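PDB 5I0F: glycoside hydrolase family 31 from Trueperella pyogenes, which degrades cycloalternan, a cyclic glucose oligosaccharide, probably by the retaining mechanism of its family, through a covalent glycosyl-enzyme intermediate. Local coordinates for residues 7-12 against 425-430; 11-16 against 195-200; 231-236 against 489-494. All blocks are in the same frame, centred on the assembly; numbering follows the deposited sequence.

Contact 1 of 3, residues 7-12 against 425-430. With GLC (alpha-D-glucopyranose), chain B; BGC (beta-D-glucopyranose), chain C.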
loop_
_atom_site.group_PDB
_atom_site.type_symbol
_atom_site.label_atom_id
_atom_site.label_comp_id
_atom_site.label_asym_id
_atom_site.label_seq_id
_atom_site.Cartn_x
_atom_site.Cartn_y
_atom_site.Cartn_z
ATOM N N ARG A 7 -14.315 -13.246 -15.411
ATOM C CA ARG A 7 -13.343 -12.261 -14.906
ATOM C C ARG A 7 -12.084 -12.877 -14.314
ATOM O O ARG A 7 -11.156 -12.149 -13.953
ATOM C CB ARG A 7 -14.006 -11.338 -13.889
ATOM C CG ARG A 7 -15.025 -10.380 -14.489
ATOM C CD ARG A 7 -15.768 -9.615 -13.397
ATOM N NE ARG A 7 -17.008 -10.320 -13.102
ATOM C CZ ARG A 7 -17.269 -11.097 -12.050
ATOM N NH1 ARG A 7 -16.386 -11.291 -11.084
ATOM N NH2 ARG A 7 -18.455 -11.679 -11.965
ATOM N N GLY A 8 -12.044 -14.203 -14.209
ATOM C CA GLY A 8 -10.881 -14.907 -13.722
ATOM C C GLY A 8 -10.651 -14.754 -12.229
ATOM O O GLY A 8 -11.586 -14.579 -11.452
ATOM N N ILE A 9 -9.382 -14.828 -11.845
ATOM C CA ILE A 9 -8.985 -14.742 -10.436
ATOM C C ILE A 9 -9.129 -13.287 -9.945
ATOM O O ILE A 9 -9.318 -13.043 -8.743
ATOM C CB ILE A 9 -7.553 -15.288 -10.232
ATOM C CG1 ILE A 9 -7.215 -15.460 -8.737
ATOM C CG2 ILE A 9 -6.519 -14.424 -10.940
ATOM C CD1 ILE A 9 -5.894 -16.185 -8.519
ATOM N N GLU A 10 -9.047 -12.349 -10.885
ATOM C CA GLU A 10 -9.260 -10.901 -10.630
ATOM C C GLU A 10 -8.083 -10.281 -9.862
ATOM O O GLU A 10 -8.248 -9.369 -9.048
ATOM C CB GLU A 10 -10.627 -10.597 -10.000
ATOM C CG GLU A 10 -11.772 -11.083 -10.886
ATOM C CD GLU A 10 -13.153 -10.793 -10.322
ATOM O OE1 GLU A 10 -13.648 -9.647 -10.470
ATOM O OE2 GLU A 10 -13.757 -11.707 -9.719
ATOM N N HIS A 11 -6.894 -10.794 -10.140
ATOM C CA HIS A 11 -5.633 -10.090 -9.841
ATOM C C HIS A 11 -5.709 -8.802 -10.701
ATOM O O HIS A 11 -6.011 -8.884 -11.871
ATOM C CB HIS A 11 -4.466 -11.015 -10.220
ATOM C CG HIS A 11 -3.096 -10.485 -9.918
ATOM N ND1 HIS A 11 -2.636 -9.304 -10.436
ATOM C CD2 HIS A 11 -2.043 -11.038 -9.270
ATOM C CE1 HIS A 11 -1.392 -9.090 -10.036
ATOM N NE2 HIS A 11 -1.001 -10.140 -9.337
ATOM N N PRO A 12 -5.450 -7.606 -10.127
ATOM C CA PRO A 12 -5.674 -6.394 -10.952
ATOM C C PRO A 12 -4.765 -6.206 -12.165
ATOM O O PRO A 12 -5.079 -5.394 -13.036
ATOM C CB PRO A 12 -5.502 -5.242 -9.957
ATOM C CG PRO A 12 -4.781 -5.823 -8.785
ATOM C CD PRO A 12 -5.205 -7.266 -8.718
ATOM N N LYS A 425 -12.435 -16.729 0.301
ATOM C CA LYS A 425 -11.147 -17.364 0.610
ATOM C C LYS A 425 -10.051 -16.631 -0.143
ATOM O O LYS A 425 -10.125 -16.503 -1.373
ATOM C CB LYS A 425 -11.142 -18.831 0.208
ATOM C CG LYS A 425 -12.239 -19.660 0.846
ATOM C CD LYS A 425 -12.021 -19.790 2.340
ATOM C CE LYS A 425 -13.095 -20.660 2.995
ATOM N NZ LYS A 425 -13.329 -21.960 2.321
ATOM N N ASN A 426 -9.040 -16.141 0.581
ATOM C CA ASN A 426 -8.044 -15.259 -0.023
ATOM C C ASN A 426 -7.419 -15.852 -1.286
ATOM O O ASN A 426 -6.922 -16.969 -1.251
ATOM C CB ASN A 426 -6.961 -14.882 0.998
ATOM C CG ASN A 426 -5.896 -13.987 0.422
ATOM O OD1 ASN A 426 -6.140 -13.225 -0.519
ATOM N ND2 ASN A 426 -4.698 -14.058 0.993
ATOM N N ARG A 427 -7.483 -15.091 -2.389
ATOM C CA ARG A 427 -6.960 -15.511 -3.691
ATOM C C ARG A 427 -5.483 -15.210 -3.906
ATOM O O ARG A 427 -4.907 -15.651 -4.890
ATOM C CB ARG A 427 -7.774 -14.872 -4.819
ATOM C CG ARG A 427 -9.229 -15.351 -4.828
ATOM C CD ARG A 427 -10.032 -14.641 -5.903
ATOM N NE ARG A 427 -11.480 -14.826 -5.744
ATOM C CZ ARG A 427 -12.406 -14.292 -6.538
ATOM N NH1 ARG A 427 -12.064 -13.560 -7.597
ATOM N NH2 ARG A 427 -13.694 -14.516 -6.288
ATOM N N GLY A 428 -4.901 -14.440 -2.993
ATOM C CA GLY A 428 -3.529 -14.031 -3.074
ATOM C C GLY A 428 -2.569 -15.135 -2.693
ATOM O O GLY A 428 -2.952 -16.242 -2.299
ATOM N N TRP A 429 -1.296 -14.781 -2.793
ATOM C CA TRP A 429 -0.198 -15.713 -2.575
ATOM C C TRP A 429 0.184 -15.773 -1.085
ATOM O O TRP A 429 0.591 -16.815 -0.604
ATOM C CB TRP A 429 1.022 -15.313 -3.442
ATOM C CG TRP A 429 1.482 -13.884 -3.247
ATOM C CD1 TRP A 429 2.371 -13.431 -2.314
ATOM C CD2 TRP A 429 1.052 -12.724 -3.992
ATOM N NE1 TRP A 429 2.525 -12.050 -2.430
ATOM C CE2 TRP A 429 1.739 -11.597 -3.455
ATOM C CE3 TRP A 429 0.161 -12.527 -5.062
ATOM C CZ2 TRP A 429 1.554 -10.289 -3.940
ATOM C CZ3 TRP A 429 -0.010 -11.212 -5.565
ATOM C CH2 TRP A 429 0.684 -10.116 -4.992
ATOM N N TRP A 430 0.029 -14.664 -0.363
ATOM C CA TRP A 430 0.381 -14.591 1.069
ATOM C C TRP A 430 -0.861 -14.906 1.894
ATOM O O TRP A 430 -1.905 -14.295 1.675
ATOM C CB TRP A 430 0.861 -13.177 1.357
ATOM C CG TRP A 430 1.579 -12.921 2.649
ATOM C CD1 TRP A 430 2.531 -13.699 3.248
ATOM C CD2 TRP A 430 1.453 -11.744 3.451
ATOM N NE1 TRP A 430 2.973 -13.090 4.401
ATOM C CE2 TRP A 430 2.332 -11.891 4.551
ATOM C CE3 TRP A 430 0.665 -10.591 3.359
ATOM C CZ2 TRP A 430 2.453 -10.919 5.547
ATOM C CZ3 TRP A 430 0.789 -9.616 4.338
ATOM C CH2 TRP A 430 1.673 -9.787 5.427
HETATM C C1 GLC B . 7.046 -11.516 2.328
HETATM C C2 GLC B . 7.133 -10.121 2.952
HETATM C C3 GLC B . 5.759 -9.654 3.417
HETATM C C4 GLC B . 4.792 -9.679 2.244
HETATM C C5 GLC B . 4.747 -11.115 1.715
HETATM C C6 GLC B . 3.791 -11.291 0.546
HETATM O O2 GLC B . 8.066 -10.141 4.036
HETATM O O3 GLC B . 5.863 -8.324 3.949
HETATM O O4 GLC B . 3.490 -9.217 2.659
HETATM O O5 GLC B . 6.056 -11.544 1.296
HETATM O O6 GLC B . 4.288 -10.675 -0.652
HETATM C C2 BGC C . 5.296 -6.258 6.092
HETATM C C3 BGC C . 6.705 -6.511 6.660
HETATM C C4 BGC C . 6.619 -7.554 7.770
HETATM C C5 BGC C . 5.936 -8.836 7.270
HETATM C C6 BGC C . 5.688 -9.764 8.452
HETATM C C1 BGC C . 4.170 -7.273 6.417
HETATM O O2 BGC C . 5.167 -5.460 4.898
HETATM O O3 BGC C . 7.273 -5.288 7.136
HETATM O O4 BGC C . 7.934 -7.862 8.271
HETATM O O5 BGC C . 4.684 -8.608 6.574
HETATM O O6 BGC C . 5.262 -11.054 8.003
#
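Arg427 lays its side chain alongside Ile9 and brings its guanidinium to the backbone of the 7-12 loop, and this is the tightly packed part of the contact. The chain is extended from CG to NE, and it runs antiparallel to the Ile9 side chain, with Arg427 CB 4.0 Å from Ile9 CG1. Beyond it, Arg427 NH1 donates to Ile9 O at 3.0 Å, a nearly straight bond (165° at the hydrogen) that reaches the oxygen from well above its carbonyl plane. The same nitrogen forms a salt bridge with Glu10, whose OE2 lies 3.3 Å from Arg427 NH1 and is also met from above its own plane. Both acceptors sit at the edge of the guanidinium, close to its plane. Glu10 is shared: its OE2 is 3.0 Å from Arg7 NH1, and its OE1 accepts from the backbone of Ser475. The carboxylate thus stands between two arginines, whose like charges it would be expected to screen; Asp476 pairs with Arg7 NH2 and Glu418 with Arg427 NH2.

The N-terminal region here meets a loop of the family 31 TIM barrel, between helices 400-412 and 442-450, that carries two tryptophans of the glycan pocket.

Toward the sugar the packing between the two loops is looser. His11 NE2 comes no closer to Trp429 than 4.0 Å, at CZ3, and the two side chains meet obliquely; the other imidazole nitrogen, ND1, accepts from Tyr13 N. Trp429 NE1 donates to O6 of a bound glucose at 2.9 Å, while Trp430 lays one face against O4 of that glucose.

Contact 2 of 3, residues 11-16 against 195-200. With GLC (alpha-D-glucopyranose), chain B.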
loop_
_atom_site.group_PDB
_atom_site.type_symbol
_atom_site.label_atom_id
_atom_site.label_comp_id
_atom_site.label_asym_id
_atom_site.label_seq_id
_atom_site.Cartn_x
_atom_site.Cartn_y
_atom_site.Cartn_z
ATOM N N HIS A 11 -6.894 -10.794 -10.140
ATOM C CA HIS A 11 -5.633 -10.090 -9.841
ATOM C C HIS A 11 -5.709 -8.802 -10.701
ATOM O O HIS A 11 -6.011 -8.884 -11.871
ATOM C CB HIS A 11 -4.466 -11.015 -10.220
ATOM C CG HIS A 11 -3.096 -10.485 -9.918
ATOM N ND1 HIS A 11 -2.636 -9.304 -10.436
ATOM C CD2 HIS A 11 -2.043 -11.038 -9.270
ATOM C CE1 HIS A 11 -1.392 -9.090 -10.036
ATOM N NE2 HIS A 11 -1.001 -10.140 -9.337
ATOM N N PRO A 12 -5.450 -7.606 -10.127
ATOM C CA PRO A 12 -5.674 -6.394 -10.952
ATOM C C PRO A 12 -4.765 -6.206 -12.165
ATOM O O PRO A 12 -5.079 -5.394 -13.036
ATOM C CB PRO A 12 -5.502 -5.242 -9.957
ATOM C CG PRO A 12 -4.781 -5.823 -8.785
ATOM C CD PRO A 12 -5.205 -7.266 -8.718
ATOM N N TYR A 13 -3.632 -6.903 -12.210
ATOM C CA TYR A 13 -2.676 -6.780 -13.292
ATOM C C TYR A 13 -2.351 -8.080 -14.041
ATOM O O TYR A 13 -1.427 -8.103 -14.833
ATOM C CB TYR A 13 -1.387 -6.166 -12.732
ATOM C CG TYR A 13 -1.570 -4.800 -12.099
ATOM C CD1 TYR A 13 -1.792 -3.652 -12.880
ATOM C CD2 TYR A 13 -1.490 -4.636 -10.710
ATOM C CE1 TYR A 13 -1.947 -2.397 -12.293
ATOM C CE2 TYR A 13 -1.642 -3.394 -10.119
ATOM C CZ TYR A 13 -1.881 -2.274 -10.898
ATOM O OH TYR A 13 -2.020 -1.050 -10.245
ATOM N N ALA A 14 -3.101 -9.154 -13.801
ATOM C CA ALA A 14 -2.786 -10.437 -14.414
ATOM C C ALA A 14 -4.077 -11.158 -14.755
ATOM O O ALA A 14 -5.121 -10.939 -14.119
ATOM C CB ALA A 14 -1.938 -11.290 -13.498
ATOM N N ARG A 15 -3.980 -11.995 -15.782
ATOM C CA ARG A 15 -5.084 -12.851 -16.203
ATOM C C ARG A 15 -4.809 -14.284 -15.784
ATOM O O ARG A 15 -3.662 -14.740 -15.843
ATOM C CB ARG A 15 -5.253 -12.789 -17.720
ATOM C CG ARG A 15 -5.362 -11.371 -18.274
ATOM C CD ARG A 15 -5.061 -11.336 -19.761
ATOM N NE ARG A 15 -3.698 -11.771 -20.064
ATOM C CZ ARG A 15 -3.300 -12.349 -21.204
ATOM N NH1 ARG A 15 -2.016 -12.694 -21.336
ATOM N NH2 ARG A 15 -4.156 -12.601 -22.208
ATOM N N SER A 16 -5.862 -14.985 -15.366
ATOM C CA SER A 16 -5.816 -16.436 -15.155
ATOM C C SER A 16 -6.164 -17.173 -16.456
ATOM O O SER A 16 -6.589 -16.564 -17.444
ATOM C CB SER A 16 -6.747 -16.851 -13.999
ATOM O OG SER A 16 -8.011 -16.233 -14.070
ATOM N N VAL A 195 -5.543 1.473 -7.906
ATOM C CA VAL A 195 -6.114 0.247 -7.356
ATOM C C VAL A 195 -5.175 -0.228 -6.252
ATOM O O VAL A 195 -3.958 -0.238 -6.429
ATOM C CB VAL A 195 -6.353 -0.840 -8.441
ATOM C CG1 VAL A 195 -5.067 -1.324 -9.108
ATOM C CG2 VAL A 195 -7.116 -2.028 -7.862
ATOM N N VAL A 196 -5.737 -0.586 -5.106
ATOM C CA VAL A 196 -4.920 -1.039 -3.989
ATOM C C VAL A 196 -4.288 -2.377 -4.427
ATOM O O VAL A 196 -4.976 -3.264 -4.948
ATOM C CB VAL A 196 -5.768 -1.197 -2.728
ATOM C CG1 VAL A 196 -5.002 -1.906 -1.634
ATOM C CG2 VAL A 196 -6.291 0.164 -2.265
ATOM N N PHE A 197 -2.972 -2.492 -4.291
ATOM C CA PHE A 197 -2.276 -3.723 -4.721
ATOM C C PHE A 197 -1.012 -3.947 -3.917
ATOM O O PHE A 197 -0.311 -2.981 -3.564
ATOM C CB PHE A 197 -1.941 -3.673 -6.223
ATOM C CG PHE A 197 -1.198 -4.882 -6.708
ATOM C CD1 PHE A 197 -1.836 -6.110 -6.779
ATOM C CD2 PHE A 197 0.128 -4.822 -7.044
ATOM C CE1 PHE A 197 -1.173 -7.241 -7.214
ATOM C CE2 PHE A 197 0.809 -5.958 -7.473
ATOM C CZ PHE A 197 0.160 -7.182 -7.543
ATOM N N GLU A 198 -0.720 -5.208 -3.625
ATOM C CA GLU A 198 0.526 -5.565 -2.964
ATOM C C GLU A 198 1.624 -5.919 -3.973
ATOM O O GLU A 198 1.712 -7.057 -4.427
ATOM C CB GLU A 198 0.351 -6.710 -1.967
ATOM C CG GLU A 198 1.598 -6.834 -1.098
ATOM C CD GLU A 198 2.004 -8.246 -0.717
ATOM O OE1 GLU A 198 1.131 -9.123 -0.522
ATOM O OE2 GLU A 198 3.231 -8.444 -0.556
ATOM N N GLN A 199 2.446 -4.929 -4.319
ATOM C CA GLN A 199 3.634 -5.138 -5.141
ATOM C C GLN A 199 4.798 -5.373 -4.205
ATOM O O GLN A 199 5.234 -4.430 -3.506
ATOM C CB GLN A 199 3.882 -3.934 -6.062
ATOM C CG GLN A 199 5.170 -3.984 -6.866
ATOM C CD GLN A 199 5.305 -5.218 -7.706
ATOM O OE1 GLN A 199 4.398 -5.575 -8.456
ATOM N NE2 GLN A 199 6.429 -5.890 -7.584
ATOM N N TYR A 200 5.281 -6.621 -4.169
ATOM C CA TYR A 200 6.348 -7.007 -3.251
ATOM C C TYR A 200 7.674 -6.581 -3.870
ATOM O O TYR A 200 8.164 -7.219 -4.785
ATOM C CB TYR A 200 6.330 -8.508 -2.919
ATOM C CG TYR A 200 7.519 -9.012 -2.098
ATOM C CD1 TYR A 200 7.774 -8.537 -0.808
ATOM C CD2 TYR A 200 8.377 -9.982 -2.609
ATOM C CE1 TYR A 200 8.862 -9.004 -0.063
ATOM C CE2 TYR A 200 9.454 -10.461 -1.872
ATOM C CZ TYR A 200 9.704 -9.966 -0.603
ATOM O OH TYR A 200 10.767 -10.450 0.130
HETATM C C1 GLC B . 7.046 -11.516 2.328
HETATM C C2 GLC B . 7.133 -10.121 2.952
HETATM C C3 GLC B . 5.759 -9.654 3.417
HETATM C C4 GLC B . 4.792 -9.679 2.244
HETATM C C5 GLC B . 4.747 -11.115 1.715
HETATM C C6 GLC B . 3.791 -11.291 0.546
HETATM O O2 GLC B . 8.066 -10.141 4.036
HETATM O O3 GLC B . 5.863 -8.324 3.949
HETATM O O4 GLC B . 3.490 -9.217 2.659
HETATM O O5 GLC B . 6.056 -11.544 1.296
HETATM O O6 GLC B . 4.288 -10.675 -0.652
HETATM O O HOH W 1 -1.239 -0.398 -7.702
#
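The type I beta turn from His11 to Ala14 presents three side chains to the loop that follows strand 191-194, where Phe197 immediately precedes Glu198 of the glycan pocket. Phe197 is the hub of an aromatic cluster. Tyr13 turns its edge to the Phe197 face in an edge-to-face pair, the planes 81° apart, with Tyr13 CE2 3.7 Å from Phe197 CG and Tyr13 CD2 above the ring centre. His11 meets the outer end of the same ring obliquely, His11 CE1 lying 3.4 Å from Phe197 CE1. At the side of the ring, Pro12 CG meets Phe197 CD1 at 3.6 Å, while Pro12 CB packs on Val195. Tyr13 and Val195 approach tip to tip, the hydroxyl reaching CG1.

Within the turn, Tyr13 N donates to His11 ND1 at 3.1 Å, in the plane of the imidazole, which helps to hold the rotation of that ring. The Tyr13 hydroxyl is bonded to Asp193, and a water lies within hydrogen-bonding distance of both this hydroxyl and Val195 O.

Beyond Phe197, a bend at chi2 turns Glu198 CD toward the sugar, and OE2 takes a very short hydrogen bond, 2.5 Å, from O6 of the bound glucose. No direct hydrogen bond joins the two segments, so rings and aliphatic groups set the course of the chain just before sugar-binding Glu198, consistent with a second-shell role.

Contact 3 of 3, residues 231-236 against 489-494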
loop_
_atom_site.group_PDB
_atom_site.type_symbol
_atom_site.label_atom_id
_atom_site.label_comp_id
_atom_site.label_asym_id
_atom_site.label_seq_id
_atom_site.Cartn_x
_atom_site.Cartn_y
_atom_site.Cartn_z
ATOM N N GLU A 231 -14.655 11.057 -7.189
ATOM C CA GLU A 231 -15.227 10.617 -5.913
ATOM C C GLU A 231 -15.819 9.218 -6.029
ATOM O O GLU A 231 -17.018 9.028 -6.200
ATOM C CB GLU A 231 -16.251 11.617 -5.333
ATOM C CG GLU A 231 -16.415 11.433 -3.811
ATOM C CD GLU A 231 -17.293 12.483 -3.159
ATOM O OE1 GLU A 231 -18.262 12.113 -2.481
ATOM O OE2 GLU A 231 -17.046 13.682 -3.314
ATOM N N THR A 232 -14.928 8.235 -5.932
ATOM C CA THR A 232 -15.273 6.838 -6.098
ATOM C C THR A 232 -14.224 6.001 -5.377
ATOM O O THR A 232 -13.086 6.467 -5.210
ATOM C CB THR A 232 -15.303 6.432 -7.581
ATOM O OG1 THR A 232 -15.776 5.082 -7.692
ATOM C CG2 THR A 232 -13.909 6.515 -8.245
ATOM N N THR A 233 -14.610 4.796 -4.967
ATOM C CA THR A 233 -13.645 3.765 -4.519
ATOM C C THR A 233 -13.464 2.630 -5.526
ATOM O O THR A 233 -12.756 1.655 -5.252
ATOM C CB THR A 233 -13.991 3.203 -3.120
ATOM O OG1 THR A 233 -15.266 2.556 -3.169
ATOM C CG2 THR A 233 -14.012 4.334 -2.069
ATOM N N ARG A 234 -14.060 2.769 -6.707
ATOM C CA ARG A 234 -13.804 1.852 -7.801
ATOM C C ARG A 234 -12.489 2.230 -8.467
ATOM O O ARG A 234 -11.936 3.300 -8.230
ATOM C CB ARG A 234 -14.951 1.862 -8.823
ATOM C CG ARG A 234 -16.306 1.552 -8.214
ATOM C CD ARG A 234 -17.353 1.180 -9.263
ATOM N NE ARG A 234 -18.656 0.869 -8.679
ATOM C CZ ARG A 234 -19.601 1.760 -8.333
ATOM N NH1 ARG A 234 -19.418 3.079 -8.466
ATOM N NH2 ARG A 234 -20.764 1.322 -7.833
ATOM N N ARG A 235 -11.998 1.328 -9.304
ATOM C CA ARG A 235 -10.734 1.520 -9.981
ATOM C C ARG A 235 -10.837 2.658 -10.986
ATOM O O ARG A 235 -11.883 2.841 -11.613
ATOM C CB ARG A 235 -10.342 0.236 -10.676
ATOM C CG ARG A 235 -8.957 0.241 -11.279
ATOM C CD ARG A 235 -8.580 -1.177 -11.624
ATOM N NE ARG A 235 -7.216 -1.319 -12.129
ATOM C CZ ARG A 235 -6.709 -2.483 -12.526
ATOM N NH1 ARG A 235 -5.460 -2.557 -12.965
ATOM N NH2 ARG A 235 -7.470 -3.589 -12.525
ATOM N N THR A 236 -9.749 3.416 -11.109
ATOM C CA THR A 236 -9.624 4.486 -12.081
ATOM C C THR A 236 -8.269 4.392 -12.753
ATOM O O THR A 236 -7.314 3.882 -12.168
ATOM C CB THR A 236 -9.781 5.883 -11.443
ATOM O OG1 THR A 236 -8.918 6.003 -10.306
ATOM C CG2 THR A 236 -11.209 6.106 -10.990
ATOM N N ASN A 489 -13.374 -3.316 -2.066
ATOM C CA ASN A 489 -12.011 -3.868 -2.020
ATOM C C ASN A 489 -10.929 -2.773 -1.850
ATOM O O ASN A 489 -10.010 -2.970 -1.053
ATOM C CB ASN A 489 -11.726 -4.766 -3.215
ATOM C CG ASN A 489 -12.654 -5.988 -3.274
ATOM O OD1 ASN A 489 -13.397 -6.282 -2.331
ATOM N ND2 ASN A 489 -12.641 -6.671 -4.390
ATOM N N ASN A 490 -11.034 -1.649 -2.566
ATOM C CA ASN A 490 -10.101 -0.519 -2.357
ATOM C C ASN A 490 -10.321 0.185 -1.016
ATOM O O ASN A 490 -9.391 0.745 -0.424
ATOM C CB ASN A 490 -10.220 0.526 -3.463
ATOM C CG ASN A 490 -9.599 0.086 -4.785
ATOM O OD1 ASN A 490 -8.611 -0.656 -4.828
ATOM N ND2 ASN A 490 -10.178 0.575 -5.890
ATOM N N LEU A 491 -11.572 0.212 -0.582
ATOM C CA LEU A 491 -11.929 0.784 0.700
ATOM C C LEU A 491 -11.417 -0.020 1.891
ATOM O O LEU A 491 -11.200 0.543 2.973
ATOM C CB LEU A 491 -13.453 0.936 0.789
ATOM C CG LEU A 491 -14.030 1.641 2.018
ATOM C CD1 LEU A 491 -13.474 3.044 2.204
ATOM C CD2 LEU A 491 -15.549 1.690 1.917
ATOM N N TYR A 492 -11.219 -1.325 1.708
ATOM C CA TYR A 492 -10.868 -2.236 2.810
ATOM C C TYR A 492 -9.785 -1.695 3.770
ATOM O O TYR A 492 -9.978 -1.717 4.990
ATOM C CB TYR A 492 -10.443 -3.618 2.283
ATOM C CG TYR A 492 -10.441 -4.635 3.383
ATOM C CD1 TYR A 492 -9.361 -4.769 4.238
ATOM C CD2 TYR A 492 -11.568 -5.421 3.624
ATOM C CE1 TYR A 492 -9.387 -5.654 5.312
ATOM C CE2 TYR A 492 -11.599 -6.320 4.675
ATOM C CZ TYR A 492 -10.510 -6.445 5.515
ATOM O OH TYR A 492 -10.556 -7.359 6.552
ATOM N N PRO A 493 -8.633 -1.259 3.227
ATOM C CA PRO A 493 -7.585 -0.828 4.155
ATOM C C PRO A 493 -7.927 0.395 4.999
ATOM O O PRO A 493 -7.396 0.525 6.124
ATOM C CB PRO A 493 -6.376 -0.585 3.232
ATOM C CG PRO A 493 -6.943 -0.374 1.888
ATOM C CD PRO A 493 -8.127 -1.305 1.838
ATOM N N VAL A 494 -8.833 1.240 4.507
ATOM C CA VAL A 494 -9.319 2.383 5.281
ATOM C C VAL A 494 -10.113 1.882 6.496
ATOM O O VAL A 494 -9.877 2.314 7.621
ATOM C CB VAL A 494 -10.167 3.332 4.419
ATOM C CG1 VAL A 494 -10.566 4.571 5.203
ATOM C CG2 VAL A 494 -9.389 3.738 3.167
HETATM O O HOH W 2 -12.616 -1.390 -4.899
#
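Backbones come closest at Thr233 and Asn490, whose CA atoms are 6.0 Å apart, where the irregular 231-236 loop passes the kinked helix 485-506. One direct hydrogen bond spans the contact: Asn490 ND2 donates to Thr233 O at 2.9 Å, with 155° at the hydrogen. The amide is turned so that the oxygen lies near its plane, whereas the nitrogen itself stands above the plane of the Thr233 carbonyl. With CG anti to Asn490's own carbonyl carbon (chi1 -74°), the amide stands off toward the loop. Its other branch, OD1, accepts from Val196 N. Both ends of this buried group are therefore engaged, and its flip is defined by a donor on one side and an acceptor on the other.

A water also bridges the pair, accepting from Asn490 N at 2.8 Å and lying 3.1 Å from Thr233 O. That backbone NH has no bond to the preceding turn of the helix, and the water serves it instead.

The loop connects strands 225-230 and 236-240, which belong to two different sheets, and the helix is part of the family 31 TIM-barrel region. An ST turn, in which Thr232 OG1 accepts from Arg234 N at 3.0 Å, encloses Thr233. Thr233 CG2 rests loosely against Leu491 CB, 4.5 Å away, and the Thr233 hydroxyl bonds to Glu487 O, one turn earlier on the helix. The neighbouring arginines diverge: Arg234 bonds to Asp486, a ligand of a calcium ion, while Arg235 pairs with Asp193 and lies against the ring of Tyr13 in a cation-pi contact.

In the fold
From the N terminus, the loop between strands 2-3 and 20-21 opens both contact 1 and contact 2, which share His11 and Pro12. The two start from the same stretch, contact 2 closing the shorter loop, at the segment after strand 191-194, and contact 1 the longer, at 425-430 in the TIM barrel. Contact 3 opens at 231-236, after contact 2 has closed, and closes at 489-494, beyond 425-430, so it follows contact 2 in series and crosses contact 1. A probable hydrogen bond between Pro12 O and Arg235 NH1 links contact 3 to the other two, so the N-terminal loop, strands 191-194 and 236-240 of one sheet and the barrel are tied together.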